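Tryptophane-5-halogenase (Microbispora sp. ATCC PTA-5024, PDB 5UAO) is a flavin-dependent halogenase that chlorinates tryptophan at carbon 5, a post-translational step in the biosynthesis of the lanthipeptide NAI-107. Local coordinates at residues T74-M78 and L458-L462; R334-R338 and L381-N387. One frame throughout, in Å; residues are numbered along the deposited sequence.

Contact 1 (T74-M78 and L458-L462); sequences TVSYM and LFYGL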
# COMPACT_ATOMS: atom_id res chain seq x y z
N THR A 74 -21.63 -6.92 -9.70
CA THR A 74 -20.54 -6.99 -8.74
C THR A 74 -19.20 -7.08 -9.43
O THR A 74 -19.06 -6.93 -10.66
CB THR A 74 -20.73 -8.19 -7.74
OG1 THR A 74 -20.66 -9.44 -8.44
CG2 THR A 74 -22.09 -8.16 -7.15
N VAL A 75 -18.17 -7.32 -8.63
CA VAL A 75 -16.80 -7.51 -9.14
C VAL A 75 -16.34 -8.93 -8.78
O VAL A 75 -16.94 -9.61 -7.92
CB VAL A 75 -15.81 -6.46 -8.56
CG1 VAL A 75 -16.16 -5.05 -8.95
CG2 VAL A 75 -15.65 -6.59 -7.05
N SER A 76 -15.20 -9.33 -9.34
CA SER A 76 -14.73 -10.68 -9.26
C SER A 76 -14.53 -11.15 -7.82
O SER A 76 -14.91 -12.30 -7.44
CB SER A 76 -13.49 -10.87 -10.15
OG SER A 76 -12.48 -10.11 -9.56
N TYR A 77 -14.07 -10.27 -6.95
CA TYR A 77 -13.87 -10.62 -5.52
C TYR A 77 -15.10 -11.15 -4.82
O TYR A 77 -15.07 -12.01 -3.90
CB TYR A 77 -13.38 -9.37 -4.79
CG TYR A 77 -13.01 -9.61 -3.38
CD1 TYR A 77 -11.79 -10.23 -3.09
CD2 TYR A 77 -13.84 -9.24 -2.31
CE1 TYR A 77 -11.38 -10.46 -1.79
CE2 TYR A 77 -13.45 -9.50 -0.99
CZ TYR A 77 -12.21 -10.13 -0.75
OH TYR A 77 -11.73 -10.42 0.50
N MET A 78 -16.25 -10.60 -5.23
CA MET A 78 -17.50 -10.93 -4.59
C MET A 78 -17.82 -12.40 -4.75
O MET A 78 -18.53 -13.00 -3.90
CB MET A 78 -18.64 -10.09 -5.14
CG MET A 78 -19.78 -9.94 -4.18
SD MET A 78 -19.33 -9.09 -2.66
CE MET A 78 -20.79 -9.33 -1.67
N LEU A 458 -7.57 -0.19 -4.92
CA LEU A 458 -6.96 -1.48 -4.72
C LEU A 458 -7.54 -2.54 -5.59
O LEU A 458 -6.80 -3.37 -6.14
CB LEU A 458 -7.18 -1.89 -3.28
CG LEU A 458 -6.40 -3.12 -2.85
CD1 LEU A 458 -4.88 -2.87 -3.03
CD2 LEU A 458 -6.80 -3.41 -1.40
N PHE A 459 -8.86 -2.59 -5.71
CA PHE A 459 -9.36 -3.68 -6.53
C PHE A 459 -9.15 -3.39 -8.03
O PHE A 459 -8.79 -4.26 -8.76
CB PHE A 459 -10.86 -3.98 -6.27
CG PHE A 459 -11.41 -4.90 -7.26
CD1 PHE A 459 -11.12 -6.27 -7.18
CD2 PHE A 459 -12.14 -4.44 -8.36
CE1 PHE A 459 -11.60 -7.17 -8.14
CE2 PHE A 459 -12.58 -5.34 -9.34
CZ PHE A 459 -12.28 -6.69 -9.24
N TYR A 460 -9.42 -2.17 -8.46
CA TYR A 460 -9.52 -1.79 -9.88
C TYR A 460 -8.12 -1.57 -10.47
O TYR A 460 -7.88 -1.86 -11.65
CB TYR A 460 -10.41 -0.52 -10.03
CG TYR A 460 -11.82 -0.75 -9.55
CD1 TYR A 460 -12.80 -1.29 -10.38
CD2 TYR A 460 -12.19 -0.44 -8.22
CE1 TYR A 460 -14.10 -1.57 -9.89
CE2 TYR A 460 -13.45 -0.69 -7.74
CZ TYR A 460 -14.40 -1.29 -8.57
OH TYR A 460 -15.66 -1.47 -8.07
N GLY A 461 -7.24 -0.96 -9.67
CA GLY A 461 -5.80 -0.93 -9.94
C GLY A 461 -5.43 0.04 -11.03
O GLY A 461 -6.30 0.74 -11.61
N LEU A 462 -4.13 0.09 -11.32
CA LEU A 462 -3.61 0.91 -12.36
C LEU A 462 -4.19 0.51 -13.70
O LEU A 462 -4.38 1.37 -14.56
CB LEU A 462 -2.09 0.77 -12.48
CG LEU A 462 -1.31 1.53 -11.46
CD1 LEU A 462 0.14 1.23 -11.75
CD2 LEU A 462 -1.63 3.03 -11.55

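Contact 2 (R334-R338 and L381-N387); sequences REAWR and LPSDAAN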
# COMPACT_ATOMS: atom_id res chain seq x y z
N ARG A 334 -17.32 10.48 8.11
CA ARG A 334 -15.96 10.67 8.59
C ARG A 334 -15.45 9.36 9.13
O ARG A 334 -14.31 9.02 8.91
CB ARG A 334 -15.91 11.75 9.68
CG ARG A 334 -14.56 12.40 9.96
CD ARG A 334 -14.71 13.49 11.01
NE ARG A 334 -15.49 13.01 12.20
CZ ARG A 334 -16.05 13.81 13.14
NH1 ARG A 334 -15.92 15.14 13.07
NH2 ARG A 334 -16.72 13.30 14.17
N GLU A 335 -16.33 8.61 9.79
CA GLU A 335 -15.93 7.37 10.41
C GLU A 335 -17.01 6.35 10.16
O GLU A 335 -18.20 6.71 10.04
CB GLU A 335 -15.79 7.60 11.93
CG GLU A 335 -14.97 8.83 12.36
CD GLU A 335 -14.76 8.86 13.87
OE1 GLU A 335 -15.72 9.21 14.56
OE2 GLU A 335 -13.65 8.45 14.34
N ALA A 336 -16.62 5.10 10.12
CA ALA A 336 -17.56 4.00 10.05
C ALA A 336 -17.85 3.32 11.37
O ALA A 336 -18.90 2.65 11.54
CB ALA A 336 -17.04 2.95 9.05
N TRP A 337 -16.87 3.37 12.29
CA TRP A 337 -16.96 2.67 13.55
C TRP A 337 -16.71 3.67 14.66
O TRP A 337 -15.67 4.36 14.68
CB TRP A 337 -15.93 1.58 13.60
CG TRP A 337 -15.94 0.64 14.75
CD1 TRP A 337 -16.50 0.82 16.00
CD2 TRP A 337 -15.32 -0.64 14.77
NE1 TRP A 337 -16.32 -0.27 16.75
CE2 TRP A 337 -15.58 -1.19 16.06
CE3 TRP A 337 -14.60 -1.40 13.83
CZ2 TRP A 337 -15.14 -2.46 16.43
CZ3 TRP A 337 -14.13 -2.71 14.18
CH2 TRP A 337 -14.43 -3.23 15.49
N ARG A 338 -17.64 3.70 15.60
CA ARG A 338 -17.46 4.44 16.82
C ARG A 338 -18.10 3.73 18.01
O ARG A 338 -19.30 3.43 18.04
CB ARG A 338 -18.05 5.81 16.67
CG ARG A 338 -17.65 6.72 17.82
CD ARG A 338 -17.87 8.14 17.40
NE ARG A 338 -17.33 9.06 18.38
CZ ARG A 338 -16.40 9.95 18.13
NH1 ARG A 338 -15.89 10.09 16.91
NH2 ARG A 338 -15.98 10.73 19.11
N LEU A 381 -9.98 -1.20 21.50
CA LEU A 381 -10.94 -1.04 20.38
C LEU A 381 -10.24 -0.56 19.11
O LEU A 381 -9.80 0.52 19.09
CB LEU A 381 -12.01 -0.04 20.76
CG LEU A 381 -13.17 0.02 19.77
CD1 LEU A 381 -13.95 -1.29 19.77
CD2 LEU A 381 -14.09 1.17 20.14
N PRO A 382 -10.19 -1.34 18.04
CA PRO A 382 -9.41 -0.89 16.86
C PRO A 382 -10.24 -0.14 15.82
O PRO A 382 -10.09 -0.33 14.62
CB PRO A 382 -8.93 -2.21 16.29
CG PRO A 382 -10.16 -3.06 16.48
CD PRO A 382 -10.74 -2.67 17.81
N SER A 383 -11.07 0.77 16.28
CA SER A 383 -11.95 1.50 15.41
C SER A 383 -11.21 2.57 14.57
O SER A 383 -11.58 2.83 13.43
CB SER A 383 -13.08 2.16 16.24
OG SER A 383 -12.60 3.04 17.27
N ASP A 384 -10.12 3.15 15.07
CA ASP A 384 -9.38 4.11 14.19
C ASP A 384 -8.77 3.39 12.97
O ASP A 384 -8.79 3.92 11.82
CB ASP A 384 -8.28 4.82 14.96
CG ASP A 384 -8.81 5.72 16.05
OD1 ASP A 384 -9.85 6.40 15.91
OD2 ASP A 384 -8.16 5.77 17.10
N ALA A 385 -8.24 2.19 13.16
CA ALA A 385 -7.65 1.47 12.03
C ALA A 385 -8.70 1.18 10.97
O ALA A 385 -8.42 1.31 9.77
CB ALA A 385 -7.04 0.17 12.46
N ALA A 386 -9.87 0.74 11.43
CA ALA A 386 -10.99 0.43 10.55
C ALA A 386 -11.39 1.68 9.83
O ALA A 386 -11.54 1.65 8.62
CB ALA A 386 -12.18 -0.14 11.33
N ASN A 387 -11.53 2.80 10.54
CA ASN A 387 -11.96 4.03 9.89
C ASN A 387 -11.03 4.58 8.82
O ASN A 387 -11.48 5.11 7.76
CB ASN A 387 -12.20 5.11 10.91
CG ASN A 387 -13.39 4.78 11.82
OD1 ASN A 387 -14.29 4.05 11.41
ND2 ASN A 387 -13.42 5.32 13.02
O HOH W 1 -13.95 6.42 7.84
O HOH W 2 -11.19 7.15 13.71

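Contact 1 (T74-M78 and L458-L462)
Phe459 drives its ring against Val75 and Ser76, a buried aromatic-aliphatic packing where helix 76-85 of this flavin-dependent halogenase begins, the side chain of Val75 about 7 Å from the bound FAD. The ring reaches across because CG stands anti to the backbone N (chi1 170°). Val75 covers one face: its CG2 lies 4.1 Å from the ring centroid, 14° off the normal, a CH-pi contact displaced toward the rim, while Val75 CB comes within 3.5 Å of Phe459 CE2. At the ring edge and in its plane sits Ser76 OG, 3.4 Å from Phe459 CE1. Leu360, on helix 358-372, also packs on Phe459. Replacing Phe459 by an alanine is likely to strip Val75 CG2 of the ring beneath it and open a gap beside Ser76. Next along the chain, Tyr460 turns CG anti to its own carbonyl carbon (chi1 -62°), and its ring takes Phe459 CD2 over the centre of one face, so the two neighbouring aromatics brace each other. The Tyr460 side chain crosses that of Val75 at about a right angle; the hydroxyl is hydrogen-bonded to Glu355 O, which fixes the far end of the ring. Val75 CG1 lies 3.7 Å from Tyr460 OH.

Contact 2 (R334-R338 and L381-N387)
Asn387 OD1 accepts two successive backbone amides, those of Ala336 and Trp337, so a helix side chain docks where the chain enters the outermost strand, 337-338, of the eight-stranded sheet of the FAD-binding fold. The Trp337 N bond, 2.8 Å to Asn387 OD1, arrives in the carbonyl plane on a lone pair; Ala336 N, 2.9 Å from the same oxygen, stands well above that plane. The other end of the amide returns the grip: Asn387 ND2 donates to Trp337 O over 3.0 Å at 166°, almost straight. Three bonds fix the amide's rotation and satisfy a buried polar group. The Trp337 side chain swings opposite its backbone N (chi1 -173°), which lays the indole along the start of helix 383-406. Ser383 CB makes a CH-pi contact over the face of its five-membered ring, 3.7 Å from the centroid, Ala386 CB meets Trp337 CE3, and Leu381 CD1 approaches Trp337 CZ2 obliquely. The indole NE1 bonds to Gly339 O, and Phe227 meets the ring nearly at a right angle. On the neighbouring subunit, Leu434 packs on Pro382. A water accepts from Asn387 ND2 and donates to both Glu335 OE2 and Asp384 OD1, bridging two carboxylates whose oxygens are 4.6 Å apart.

From the N terminus the chain builds the first strands of the eight-stranded sheet and reaches 74-78, where contact 1 opens a loop that closes only at 458-462, some 380 residues on. Within that span the chain finishes the seven-stranded sheet before arriving at 334-338; strands 337-338 and 341-343 complete the eight-stranded one. Contact 2 then closes a shorter loop at 381-387, 43 residues later, and is nested inside the first. Contact 1 ties the start of helix 76-85 to the lead-in of helix 461-471; contact 2 ties the outer strand 337-338 to helix 383-406. Their centres lie about 23 Å apart, the nearest atoms about 12 Å, and helix 358-372 packs on both.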